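Local coordinates for protein PnpC (Pseudomonas putida, PDB 3N9T) that probably catalyses the ferric-iron-dependent intradiol cleavage of hydroxyquinol by dioxygen, and holds phospholipid in a tunnel formed by its N-terminal helices, at residues 19-22 against 28-31; 65-68 against 72-75; 185-190 against 272-277. All blocks are in the same frame, centred on the assembly; numbering follows the deposited sequence.

Contact 1 of 3, residues 19-22 against 28-31; sequences SFET and FKQI. With HGX (1-heptadecanoyl-2-tridecanoyl-3-glycerol-phosphonyl choline), chain B.
F20 and F28 meet inside a helix-loop-helix unit, in which the short connection after helix 7-18 folds back on the first turns of helix 26-46. The backbones come nearest at F20 and K29, whose CA atoms lie 5.8 Å apart.

The apolar part is a meeting of two phenylalanines. CE2 of F28 arrives at the edge of the F20 ring, near its plane, and sits 4.1 Å from CD1 of F20. F28 extends its ring with CG anti to the backbone N (chi1 179°), which carries it beside the helix; CE2 meets F20 there, while CE1, on another part of the ring, meets the lipid. The F20 ring is buried further by M32, Q33 and V36 of helix 26-46, and R211 of the second subunit makes a cation-pi contact with it.

The polar part lies farther out, where E21 is exposed. The stretched aliphatic chain of K29 passes the loop backbone, its CG in van der Waals contact with O of F20 at 3.7 Å; that oxygen accepts a hydrogen bond from S23 OG. At the chain's end, NZ of K29 forms a salt bridge with OE1 of E21 at 3.5 Å, a long pairing. E21 is bent at chi2 (-53°), which brings its carboxylate back to the end of K29, and its other oxygen, OE2, takes a firmer hydrogen bond from Q33 NE2.

The third part is the bound phospholipid, which ties this N-terminal region to the lipid tunnel of the dimer. N25 ND2 holds the lipid by a hydrogen bond, while F28 lies along the start of one acyl chain, with its CE1 3.5 Å from C33. One turn on, CG2 of I31 touches C15 of the lipid's other acyl chain at 4.0 Å.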
loop_
_atom_site.group_PDB
_atom_site.type_symbol
_atom_site.label_atom_id
_atom_site.label_comp_id
_atom_site.label_asym_id
_atom_site.label_seq_id
_atom_site.Cartn_x
_atom_site.Cartn_y
_atom_site.Cartn_z
ATOM N N SER A 19 14.898 -8.305 -8.847
ATOM C CA SER A 19 14.646 -9.454 -7.961
ATOM C C SER A 19 13.471 -10.360 -8.402
ATOM O O SER A 19 13.372 -11.519 -7.984
ATOM C CB SER A 19 14.465 -9.012 -6.502
ATOM O OG SER A 19 13.207 -8.372 -6.278
ATOM N N PHE A 20 12.545 -9.810 -9.190
ATOM C CA PHE A 20 11.341 -10.540 -9.617
ATOM C C PHE A 20 11.488 -11.299 -10.941
ATOM O O PHE A 20 10.558 -12.000 -11.310
ATOM C CB PHE A 20 10.143 -9.572 -9.693
ATOM C CG PHE A 20 9.639 -9.130 -8.311
ATOM C CD1 PHE A 20 8.726 -9.920 -7.611
ATOM C CD2 PHE A 20 10.106 -7.975 -7.736
ATOM C CE1 PHE A 20 8.250 -9.556 -6.353
ATOM C CE2 PHE A 20 9.643 -7.560 -6.451
ATOM C CZ PHE A 20 8.719 -8.376 -5.762
ATOM N N GLU A 21 12.648 -11.148 -11.610
ATOM C CA GLU A 21 12.965 -11.831 -12.891
ATOM C C GLU A 21 12.706 -13.314 -12.946
ATOM O O GLU A 21 12.377 -13.854 -13.983
ATOM C CB GLU A 21 14.437 -11.667 -13.254
ATOM C CG GLU A 21 14.695 -10.425 -13.970
ATOM C CD GLU A 21 13.790 -10.260 -15.182
ATOM O OE1 GLU A 21 13.492 -11.281 -15.875
ATOM O OE2 GLU A 21 13.399 -9.097 -15.444
ATOM N N THR A 22 12.912 -13.933 -11.813
ATOM C CA THR A 22 12.762 -15.322 -11.564
ATOM C C THR A 22 11.300 -15.830 -11.362
ATOM O O THR A 22 11.135 -17.059 -11.233
ATOM C CB THR A 22 13.431 -15.580 -10.152
ATOM O OG1 THR A 22 13.030 -14.479 -9.256
ATOM C CG2 THR A 22 14.937 -15.609 -10.249
ATOM N N PHE A 28 2.567 -12.147 -12.879
ATOM C CA PHE A 28 2.990 -11.709 -11.562
ATOM C C PHE A 28 4.310 -10.946 -11.652
ATOM O O PHE A 28 4.482 -9.877 -11.043
ATOM C CB PHE A 28 3.163 -12.925 -10.642
ATOM C CG PHE A 28 3.619 -12.551 -9.258
ATOM C CD1 PHE A 28 2.698 -12.015 -8.337
ATOM C CD2 PHE A 28 4.928 -12.682 -8.901
ATOM C CE1 PHE A 28 3.078 -11.651 -7.047
ATOM C CE2 PHE A 28 5.361 -12.297 -7.586
ATOM C CZ PHE A 28 4.439 -11.818 -6.673
ATOM N N LYS A 29 5.267 -11.503 -12.394
ATOM C CA LYS A 29 6.477 -10.738 -12.726
ATOM C C LYS A 29 6.179 -9.340 -13.274
ATOM O O LYS A 29 6.721 -8.324 -12.791
ATOM C CB LYS A 29 7.351 -11.482 -13.756
ATOM C CG LYS A 29 8.613 -10.675 -14.134
ATOM C CD LYS A 29 9.494 -11.447 -15.129
ATOM C CE LYS A 29 10.207 -10.430 -15.963
ATOM N NZ LYS A 29 10.389 -10.818 -17.412
ATOM N N GLN A 30 5.414 -9.289 -14.372
ATOM C CA GLN A 30 4.968 -8.015 -14.954
ATOM C C GLN A 30 4.399 -7.050 -13.897
ATOM O O GLN A 30 4.781 -5.875 -13.826
ATOM C CB GLN A 30 3.837 -8.245 -15.975
ATOM C CG GLN A 30 3.431 -6.870 -16.674
ATOM C CD GLN A 30 2.325 -7.076 -17.686
ATOM O OE1 GLN A 30 1.739 -8.141 -17.751
ATOM N NE2 GLN A 30 2.019 -6.048 -18.447
ATOM N N ILE A 31 3.448 -7.542 -13.108
ATOM C CA ILE A 31 2.792 -6.646 -12.148
ATOM C C ILE A 31 3.815 -6.141 -11.099
ATOM O O ILE A 31 3.875 -4.945 -10.808
ATOM C CB ILE A 31 1.655 -7.371 -11.446
ATOM C CG1 ILE A 31 0.454 -7.540 -12.428
ATOM C CG2 ILE A 31 1.196 -6.553 -10.256
ATOM C CD1 ILE A 31 -0.640 -8.502 -11.875
HETATM O O11 HGX B . -0.915 -12.911 -9.785
HETATM C C11 HGX B . -1.479 -12.623 -8.775
HETATM C C12 HGX B . -2.105 -11.270 -8.675
HETATM C C13 HGX B . -1.122 -10.288 -8.085
HETATM C C14 HGX B . -1.945 -9.054 -7.833
HETATM C C15 HGX B . -1.110 -7.960 -7.296
HETATM C C16 HGX B . -1.917 -6.701 -7.322
HETATM C C17 HGX B . -1.239 -5.683 -6.440
HETATM C C18 HGX B . -1.788 -4.323 -6.822
HETATM C C19 HGX B . -1.936 -3.439 -5.604
HETATM C C20 HGX B . -3.160 -2.555 -5.855
HETATM C C21 HGX B . -4.465 -3.199 -5.377
HETATM C C22 HGX B . -5.404 -2.290 -4.578
HETATM C C23 HGX B . -4.849 -0.900 -4.251
HETATM O O3 HGX B . -1.536 -13.592 -7.712
HETATM C C3 HGX B . -0.780 -14.799 -7.764
HETATM C C2 HGX B . 0.356 -14.833 -6.751
HETATM C C1 HGX B . 0.862 -16.248 -6.715
HETATM O O3P HGX B . 1.567 -16.445 -7.930
HETATM O O2 HGX B . -0.057 -14.536 -5.421
HETATM C C31 HGX B . 0.664 -13.430 -4.778
HETATM O O31 HGX B . 1.350 -13.629 -3.805
HETATM C C32 HGX B . 0.595 -12.003 -5.153
HETATM C C33 HGX B . 1.381 -11.306 -4.037
HETATM C C34 HGX B . 0.861 -9.899 -3.912
HETATM C C35 HGX B . 1.944 -8.852 -3.845
HETATM C C36 HGX B . 1.270 -7.547 -3.614
HETATM C C37 HGX B . 2.295 -6.630 -2.974
HETATM C C38 HGX B . 1.663 -5.269 -2.988
HETATM C C39 HGX B . 2.261 -4.391 -1.908
HETATM C C40 HGX B . 2.681 -3.028 -2.434
HETATM C C42 HGX B . 1.578 -1.971 -2.351
HETATM C C43 HGX B . 1.903 -0.799 -1.405
HETATM C C44 HGX B . 3.397 -0.517 -1.221
HETATM C C45 HGX B . 3.746 -0.559 0.264
HETATM C C46 HGX B . 5.202 -0.968 0.562
HETATM C C47 HGX B . 5.873 0.083 1.438
HETATM C C48 HGX B . 5.393 -0.209 2.845
HETATM O O1 HGX B . 1.071 -18.884 -7.644
HETATM P P1 HGX B . 1.315 -17.818 -8.717
HETATM O O4 HGX B . 0.242 -17.509 -9.747
HETATM O O5 HGX B . 2.752 -18.102 -9.442
HETATM C C4 HGX B . 2.963 -19.315 -10.198
HETATM C C5 HGX B . 4.029 -20.226 -9.569
HETATM N N1 HGX B . 3.564 -21.313 -8.656
HETATM C C6 HGX B . 4.502 -22.448 -8.781
HETATM C C7 HGX B . 2.194 -21.811 -8.940
HETATM C C8 HGX B . 3.638 -20.830 -7.263
#

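Contact 2 of 3, residues 65-68 against 72-75; sequences QKCD and RQEF
K66 and R72 cross one another, the methylene chain of K66 lying over one face of the R72 guanidinium, with CE of K66 4.1 Å from NH2 of R72. The guanidinium charge is probably offset by the carboxylates of E74 and D199, the latter in a salt bridge from OD1 to R72 NH2, while K66 NZ donates to the backbone O of D199. A bend at chi2 (67°) swings the guanidinium of R72 toward E74, which it grips side-on: NE and NH2 both reach the single oxygen OE1, NE at 2.9 Å. CB of E74 packs on CB of K66 at 3.8 Å.

D68 stands across R72 at about a right angle and closes the turn. Its N donates to R72 O at 3.2 Å, and R72 N returns a bond to D68 OD1 at 2.9 Å. OD1 also receives the amides of K70, as in an Asx turn, and V71.

The sulfur of C67 lies beside the first amides of the helix, just past the N-cap residue Q73. SG accepts a hydrogen bond from F75 N at 3.5 Å, fairly straight at 161°, whereas the buried E74 N lacks a partner in the model.

The turn thus joins helix 50-65 to helix 74-81. T63 lies against E74 and F75, P201 at helix 201-209 covers K66 and E74, T61 of the second subunit packs on C67, and F75 lines the phospholipid pocket.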
loop_
_atom_site.group_PDB
_atom_site.type_symbol
_atom_site.label_atom_id
_atom_site.label_comp_id
_atom_site.label_asym_id
_atom_site.label_seq_id
_atom_site.Cartn_x
_atom_site.Cartn_y
_atom_site.Cartn_z
ATOM N N GLN A 65 -5.480 -2.806 9.912
ATOM C CA GLN A 65 -6.044 -3.159 11.222
ATOM C C GLN A 65 -7.504 -2.771 11.381
ATOM O O GLN A 65 -8.196 -3.388 12.205
ATOM C CB GLN A 65 -5.247 -2.513 12.357
ATOM C CG GLN A 65 -3.908 -3.199 12.586
ATOM C CD GLN A 65 -4.053 -4.452 13.441
ATOM O OE1 GLN A 65 -4.737 -4.431 14.479
ATOM N NE2 GLN A 65 -3.401 -5.544 13.023
ATOM N N LYS A 66 -7.951 -1.755 10.616
ATOM C CA LYS A 66 -9.367 -1.287 10.598
ATOM C C LYS A 66 -10.287 -2.226 9.825
ATOM O O LYS A 66 -11.535 -2.097 9.865
ATOM C CB LYS A 66 -9.472 0.131 10.001
ATOM C CG LYS A 66 -10.801 0.897 10.331
ATOM C CD LYS A 66 -10.824 1.403 11.770
ATOM C CE LYS A 66 -12.209 1.930 12.092
ATOM N NZ LYS A 66 -12.102 2.708 13.393
ATOM N N CYS A 67 -9.694 -3.142 9.074
ATOM C CA CYS A 67 -10.484 -4.103 8.345
ATOM C C CYS A 67 -10.906 -5.201 9.354
ATOM O O CYS A 67 -10.068 -5.755 10.046
ATOM C CB CYS A 67 -9.687 -4.675 7.164
ATOM S SG CYS A 67 -9.169 -3.451 5.926
ATOM N N ASP A 68 -12.206 -5.449 9.481
ATOM C CA ASP A 68 -12.682 -6.436 10.460
ATOM C C ASP A 68 -13.080 -7.676 9.660
ATOM O O ASP A 68 -12.994 -7.678 8.433
ATOM C CB ASP A 68 -13.843 -5.873 11.300
ATOM C CG ASP A 68 -15.058 -5.453 10.445
ATOM O OD1 ASP A 68 -15.076 -5.713 9.189
ATOM O OD2 ASP A 68 -15.994 -4.852 11.034
ATOM N N ARG A 72 -16.513 -3.921 7.423
ATOM C CA ARG A 72 -15.643 -2.774 7.161
ATOM C C ARG A 72 -14.370 -3.206 6.420
ATOM O O ARG A 72 -13.550 -3.998 6.938
ATOM C CB ARG A 72 -15.304 -2.042 8.484
ATOM C CG ARG A 72 -14.483 -0.755 8.296
ATOM C CD ARG A 72 -15.281 0.314 7.591
ATOM N NE ARG A 72 -14.503 1.545 7.671
ATOM C CZ ARG A 72 -14.629 2.443 8.639
ATOM N NH1 ARG A 72 -15.566 2.263 9.593
ATOM N NH2 ARG A 72 -13.862 3.524 8.639
ATOM N N GLN A 73 -14.193 -2.651 5.228
ATOM C CA GLN A 73 -12.983 -2.941 4.497
ATOM C C GLN A 73 -12.317 -1.586 4.225
ATOM O O GLN A 73 -12.649 -0.907 3.251
ATOM C CB GLN A 73 -13.346 -3.686 3.208
ATOM C CG GLN A 73 -12.552 -4.968 2.956
ATOM C CD GLN A 73 -11.057 -4.735 3.006
ATOM O OE1 GLN A 73 -10.270 -5.675 3.284
ATOM N NE2 GLN A 73 -10.643 -3.482 2.765
ATOM N N GLU A 74 -11.376 -1.205 5.081
ATOM C CA GLU A 74 -10.776 0.131 4.996
ATOM C C GLU A 74 -9.839 0.191 3.778
ATOM O O GLU A 74 -9.626 1.269 3.207
ATOM C CB GLU A 74 -9.995 0.487 6.278
ATOM C CG GLU A 74 -9.609 2.023 6.375
ATOM C CD GLU A 74 -10.777 2.964 6.727
ATOM O OE1 GLU A 74 -11.924 2.490 6.694
ATOM O OE2 GLU A 74 -10.566 4.165 7.032
ATOM N N PHE A 75 -9.216 -0.940 3.422
ATOM C CA PHE A 75 -8.359 -0.914 2.196
ATOM C C PHE A 75 -9.178 -0.622 0.931
ATOM O O PHE A 75 -8.703 0.086 0.037
ATOM C CB PHE A 75 -7.428 -2.144 1.988
ATOM C CG PHE A 75 -6.032 -1.893 2.536
ATOM C CD1 PHE A 75 -5.612 -2.537 3.689
ATOM C CD2 PHE A 75 -5.171 -0.908 1.943
ATOM C CE1 PHE A 75 -4.375 -2.224 4.297
ATOM C CE2 PHE A 75 -3.919 -0.627 2.510
ATOM C CZ PHE A 75 -3.505 -1.269 3.692
#

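Contact 3 of 3, residues 185-190 against 272-277; sequences AIQTTV and LDMPYP
Q187 is gripped through its backbone, which hydrogen-bonds to E120 and M122, and this fixes the strand residue whose side chain reaches across to M274. The meeting itself is van der Waals packing between a strand and a loop. The side chains of Q187 and M274 run alongside each other, pointing opposite ways, CD of Q187 lying 4.3 Å from SD of M274. M274 bends at chi2 (-68°), which brings sulfur and methyl back toward the strand; CE of M274 then lies 4.3 Å from CG of Q187.

The second touch is smaller and purely apolar. A185 presents its CB to L272, and a single branch answers: CD1 of L272 comes to 4.0 Å from CB of A185, while CD2 stays farther off. CD1 continues the chain away from the backbone with chi2 at 176°, and this extended branch spans the gap between two backbones whose CA atoms at A185 and L272 are 8.7 Å apart. A185 and Q187 face the loop, and I186 between them points the other way, the alternation of a regular strand.

These two touches are the whole of the meeting between the two segments. Within the loop, D273 OD1 is hydrogen-bonded to H265 ND1. The iron site is far off, and this is structural packing at one end of the catalytic domain, whose fold is the beta-sandwich of intradiol dioxygenases. Strand 183-189 runs antiparallel to strand 129-138, I186 bonding to V132 and T188 to A130. From that neighbour L131 packs against both L272 and M274, and Y133 lies against A185, so the loop leading to strand 278-287 is laid across two adjacent strands.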
loop_
_atom_site.group_PDB
_atom_site.type_symbol
_atom_site.label_atom_id
_atom_site.label_comp_id
_atom_site.label_asym_id
_atom_site.label_seq_id
_atom_site.Cartn_x
_atom_site.Cartn_y
_atom_site.Cartn_z
ATOM N N ALA A 185 -40.485 0.455 -14.621
ATOM C CA ALA A 185 -40.930 1.514 -13.750
ATOM C C ALA A 185 -40.823 1.080 -12.297
ATOM O O ALA A 185 -41.182 -0.059 -11.888
ATOM C CB ALA A 185 -42.379 1.967 -14.117
ATOM N N ILE A 186 -40.263 1.993 -11.520
ATOM C CA ILE A 186 -39.881 1.758 -10.137
ATOM C C ILE A 186 -40.447 2.930 -9.316
ATOM O O ILE A 186 -40.117 4.081 -9.583
ATOM C CB ILE A 186 -38.326 1.857 -10.026
ATOM C CG1 ILE A 186 -37.650 0.722 -10.852
ATOM C CG2 ILE A 186 -37.923 1.815 -8.536
ATOM C CD1 ILE A 186 -36.103 0.857 -11.012
ATOM N N GLN A 187 -41.267 2.653 -8.305
ATOM C CA GLN A 187 -41.644 3.728 -7.383
ATOM C C GLN A 187 -40.720 3.635 -6.183
ATOM O O GLN A 187 -40.466 2.546 -5.660
ATOM C CB GLN A 187 -43.125 3.640 -6.952
ATOM C CG GLN A 187 -44.108 4.197 -8.026
ATOM C CD GLN A 187 -45.568 4.208 -7.497
ATOM O OE1 GLN A 187 -46.315 3.244 -7.675
ATOM N NE2 GLN A 187 -45.943 5.270 -6.830
ATOM N N THR A 188 -40.235 4.805 -5.759
ATOM C CA THR A 188 -39.294 4.887 -4.681
ATOM C C THR A 188 -39.356 6.263 -4.007
ATOM O O THR A 188 -40.336 7.027 -4.165
ATOM C CB THR A 188 -37.873 4.484 -5.175
ATOM O OG1 THR A 188 -36.965 4.353 -4.077
ATOM C CG2 THR A 188 -37.288 5.408 -6.298
ATOM N N THR A 189 -38.318 6.574 -3.248
ATOM C CA THR A 189 -38.148 7.979 -2.809
ATOM C C THR A 189 -36.910 8.588 -3.434
ATOM O O THR A 189 -36.031 7.859 -3.869
ATOM C CB THR A 189 -38.080 8.084 -1.304
ATOM O OG1 THR A 189 -37.047 7.241 -0.814
ATOM C CG2 THR A 189 -39.457 7.758 -0.652
ATOM N N VAL A 190 -36.861 9.928 -3.521
ATOM C CA VAL A 190 -35.747 10.579 -4.140
ATOM C C VAL A 190 -34.506 10.184 -3.337
ATOM O O VAL A 190 -34.487 10.288 -2.122
ATOM C CB VAL A 190 -35.890 12.105 -4.204
ATOM C CG1 VAL A 190 -34.635 12.708 -4.818
ATOM C CG2 VAL A 190 -37.132 12.511 -4.975
ATOM N N LEU A 272 -48.535 4.574 -15.784
ATOM C CA LEU A 272 -49.027 4.676 -14.431
ATOM C C LEU A 272 -49.860 5.953 -14.328
ATOM O O LEU A 272 -49.736 6.889 -15.149
ATOM C CB LEU A 272 -47.857 4.696 -13.444
ATOM C CG LEU A 272 -46.914 3.494 -13.677
ATOM C CD1 LEU A 272 -45.762 3.648 -12.742
ATOM C CD2 LEU A 272 -47.671 2.173 -13.358
ATOM N N ASP A 273 -50.727 5.970 -13.346
ATOM C CA ASP A 273 -51.521 7.131 -13.100
ATOM C C ASP A 273 -51.145 7.604 -11.724
ATOM O O ASP A 273 -51.512 6.966 -10.744
ATOM C CB ASP A 273 -53.004 6.772 -13.126
ATOM C CG ASP A 273 -53.893 8.012 -12.886
ATOM O OD1 ASP A 273 -53.384 9.157 -13.059
ATOM O OD2 ASP A 273 -55.081 7.832 -12.536
ATOM N N MET A 274 -50.355 8.668 -11.636
ATOM C CA MET A 274 -49.858 9.062 -10.327
ATOM C C MET A 274 -50.870 9.980 -9.641
ATOM O O MET A 274 -51.262 11.035 -10.200
ATOM C CB MET A 274 -48.469 9.735 -10.421
ATOM C CG MET A 274 -47.323 8.871 -10.967
ATOM S SD MET A 274 -46.889 7.522 -9.849
ATOM C CE MET A 274 -46.110 6.499 -11.015
ATOM N N PRO A 275 -51.240 9.636 -8.411
ATOM C CA PRO A 275 -52.344 10.338 -7.729
ATOM C C PRO A 275 -52.003 11.751 -7.287
ATOM O O PRO A 275 -52.890 12.585 -7.313
ATOM C CB PRO A 275 -52.656 9.438 -6.514
ATOM C CG PRO A 275 -51.367 8.686 -6.250
ATOM C CD PRO A 275 -50.613 8.591 -7.569
ATOM N N TYR A 276 -50.740 12.028 -6.932
ATOM C CA TYR A 276 -50.312 13.362 -6.541
ATOM C C TYR A 276 -49.141 13.865 -7.371
ATOM O O TYR A 276 -48.488 13.068 -8.055
ATOM C CB TYR A 276 -49.969 13.436 -5.047
ATOM C CG TYR A 276 -50.931 12.602 -4.209
ATOM C CD1 TYR A 276 -52.246 13.065 -3.916
ATOM C CD2 TYR A 276 -50.555 11.326 -3.782
ATOM C CE1 TYR A 276 -53.157 12.264 -3.191
ATOM C CE2 TYR A 276 -51.446 10.513 -3.051
ATOM C CZ TYR A 276 -52.735 10.979 -2.763
ATOM O OH TYR A 276 -53.556 10.138 -2.045
ATOM N N PRO A 277 -48.854 15.182 -7.284
ATOM C CA PRO A 277 -47.682 15.748 -7.934
ATOM C C PRO A 277 -46.459 15.033 -7.371
ATOM O O PRO A 277 -46.462 14.634 -6.195
ATOM C CB PRO A 277 -47.716 17.227 -7.470
ATOM C CG PRO A 277 -49.133 17.500 -7.265
ATOM C CD PRO A 277 -49.610 16.228 -6.570
#

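How the contacts relate
From the N terminus the three contacts follow in series, none nested in or crossing another. Contact 1 closes the short connection between helix 7-18 and helix 26-46; contact 2 closes the tighter turn between helices 50-65 and 74-81. Both belong to the helical N-terminal part, touch the second subunit and border bound phospholipid, though their centres are 28 Å apart. Contact 3 is of another order: it spans 81 residues and ties strand 183-189 to the loop before strand 278-287 in the catalytic sheet. Its centre is about 39 Å from contact 2 and 56 Å from contact 1, across the chain's centre from both.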